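Local coordinates for spectinomycin phosphotransferase (Legionella pneumophila, PDB 3I1A), which probably phosphorylates the antibiotic spectinomycin with a nucleotide as phosphate donor, using a kinase-like fold, and thereby confers resistance to the drug, at residues V207-D212 against M235-E240. Numbering follows the deposited sequence.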
loop_
_atom_site.group_PDB
_atom_site.type_symbol
_atom_site.label_atom_id
_atom_site.label_comp_id
_atom_site.label_asym_id
_atom_site.label_seq_id
_atom_site.Cartn_x
_atom_site.Cartn_y
_atom_site.Cartn_z
ATOM N N VAL A 207 9.285 14.184 0.079
ATOM C CA VAL A 207 9.580 13.611 1.384
ATOM C C VAL A 207 9.382 12.104 1.267
ATOM O O VAL A 207 8.845 11.622 0.267
ATOM C CB VAL A 207 8.615 14.147 2.487
ATOM C CG1 VAL A 207 8.780 15.654 2.646
ATOM C CG2 VAL A 207 7.174 13.765 2.157
ATOM N N LEU A 208 9.829 11.366 2.269
ATOM C CA LEU A 208 9.657 9.919 2.268
ATOM C C LEU A 208 8.164 9.666 2.496
ATOM O O LEU A 208 7.603 10.105 3.514
ATOM C CB LEU A 208 10.481 9.306 3.395
ATOM C CG LEU A 208 10.257 7.820 3.698
ATOM C CD1 LEU A 208 10.653 6.975 2.456
ATOM C CD2 LEU A 208 11.111 7.442 4.931
ATOM N N CYS A 209 7.535 8.955 1.560
ATOM C CA CYS A 209 6.101 8.647 1.601
ATOM C C CYS A 209 5.836 7.167 1.594
ATOM O O CYS A 209 6.570 6.405 0.980
ATOM C CB CYS A 209 5.375 9.220 0.381
ATOM S SG CYS A 209 5.250 10.998 0.379
ATOM N N HIS A 210 4.785 6.766 2.297
ATOM C CA HIS A 210 4.378 5.370 2.288
ATOM C C HIS A 210 3.848 5.050 0.871
ATOM O O HIS A 210 4.200 4.022 0.281
ATOM C CB HIS A 210 3.298 5.159 3.341
ATOM C CG HIS A 210 2.761 3.767 3.372
ATOM N ND1 HIS A 210 1.838 3.305 2.455
ATOM C CD2 HIS A 210 2.977 2.754 4.240
ATOM C CE1 HIS A 210 1.500 2.066 2.771
ATOM N NE2 HIS A 210 2.177 1.709 3.852
ATOM N N SER A 211 3.006 5.939 0.350
ATOM C CA SER A 211 2.392 5.883 -0.996
ATOM C C SER A 211 1.037 5.179 -1.155
ATOM O O SER A 211 0.349 5.364 -2.175
ATOM C CB SER A 211 3.393 5.350 -2.048
ATOM O OG SER A 211 3.375 3.924 -2.197
ATOM N N ASP A 212 0.618 4.421 -0.145
ATOM C CA ASP A 212 -0.640 3.698 -0.255
ATOM C C ASP A 212 -1.177 3.481 1.152
ATOM O O ASP A 212 -1.593 2.371 1.534
ATOM C CB ASP A 212 -0.367 2.358 -0.957
ATOM C CG ASP A 212 -1.617 1.697 -1.470
ATOM O OD1 ASP A 212 -2.623 2.396 -1.693
ATOM O OD2 ASP A 212 -1.586 0.458 -1.663
ATOM N N MET A 235 8.354 5.764 -1.407
ATOM C CA MET A 235 8.840 6.630 -2.492
ATOM C C MET A 235 9.129 8.048 -1.995
ATOM O O MET A 235 8.845 8.371 -0.840
ATOM C CB MET A 235 7.777 6.724 -3.595
ATOM C CG MET A 235 6.557 7.577 -3.222
ATOM S SD MET A 235 5.229 7.633 -4.464
ATOM C CE MET A 235 6.108 8.316 -5.887
ATOM N N LEU A 236 9.728 8.868 -2.857
ATOM C CA LEU A 236 9.963 10.265 -2.522
ATOM C C LEU A 236 8.944 11.006 -3.366
ATOM O O LEU A 236 8.894 10.839 -4.582
ATOM C CB LEU A 236 11.387 10.713 -2.889
ATOM C CG LEU A 236 12.460 10.104 -2.000
ATOM C CD1 LEU A 236 13.844 10.401 -2.513
ATOM C CD2 LEU A 236 12.289 10.672 -0.613
ATOM N N ALA A 237 8.103 11.813 -2.717
ATOM C CA ALA A 237 7.079 12.520 -3.448
ATOM C C ALA A 237 6.548 13.604 -2.510
ATOM O O ALA A 237 6.953 13.671 -1.348
ATOM C CB ALA A 237 5.959 11.518 -3.789
ATOM N N PRO A 238 5.691 14.495 -3.021
ATOM C CA PRO A 238 5.104 15.554 -2.194
ATOM C C PRO A 238 4.318 14.841 -1.091
ATOM O O PRO A 238 3.752 13.771 -1.331
ATOM C CB PRO A 238 4.152 16.257 -3.158
ATOM C CG PRO A 238 4.855 16.103 -4.480
ATOM C CD PRO A 238 5.284 14.639 -4.428
ATOM N N LYS A 239 4.267 15.441 0.094
ATOM C CA LYS A 239 3.574 14.850 1.231
ATOM C C LYS A 239 2.131 14.488 0.918
ATOM O O LYS A 239 1.573 13.586 1.553
ATOM C CB LYS A 239 3.604 15.813 2.431
ATOM C CG LYS A 239 2.876 17.157 2.220
ATOM C CD LYS A 239 2.946 18.002 3.510
ATOM C CE LYS A 239 2.085 19.277 3.417
ATOM N NZ LYS A 239 2.489 20.217 2.328
ATOM N N GLU A 240 1.530 15.194 -0.041
ATOM C CA GLU A 240 0.149 14.941 -0.409
ATOM C C GLU A 240 -0.081 13.522 -0.954
ATOM O O GLU A 240 -1.213 13.035 -0.968
ATOM C CB GLU A 240 -0.328 16.027 -1.395
ATOM C CG GLU A 240 -0.495 17.436 -0.753
ATOM C CD GLU A 240 0.812 18.166 -0.444
ATOM O OE1 GLU A 240 1.892 17.785 -0.957
ATOM O OE2 GLU A 240 0.755 19.151 0.317
#
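Val207 and Ala237 form one antiparallel hydrogen-bonded pair and Cys209 and Met235 the next, two reciprocal rings of backbone bonds around the non-hydrogen-bonded pair of Leu208 and Leu236. Val207 N reaches Ala237 O at 2.8 Å and Cys209 N reaches Met235 O at 2.8 Å; the return bonds from Ala237 N and Met235 N are longer, and all four have N-H...O angles of at least 150°. Two CA-H...O contacts supplement them, the shorter from Leu236 CA to Val207 O (3.3 Å).

Side chains then divide between the two faces. With Val207, Ala237 and Met235, Cys209 lies on one face: its SG, anti to the carbonyl carbon (chi1 -70°), lies 3.6 Å from both Ala237 O and Pro238 O, and its CB meets Met235 CG at 4.1 Å. Ser211 CB rests against Met235 SD at 3.8 Å, while Ser211 OG is hydrogen-bonded to Glu233 O. On the other face, Leu236 CD2 lies 3.7 Å from Val207 O.

Strand 207-209 leads into His210-Ser211-Asp212, which resembles the catalytic loop of kinase-like phosphotransferases. The Asp242 carboxylate accepts from the backbone N of both His210 and Ser211. Asp212 O accepts from Asn217 ND2, while Asp212 OD1 is salt-bridged to Arg284 of helix 274-297; Asn217 and Asp230 bind magnesium in another structure of this protein, though not here. The His210 ring, edge-to-face with Trp231, receives Asp212 N in its plane at ND1. Strand 235-237 lies between 207-209 and the parallel strand 142-143; helix 240-243 packs on Cys209 and Met235, and helix 274-297 on Ala237 and Pro238.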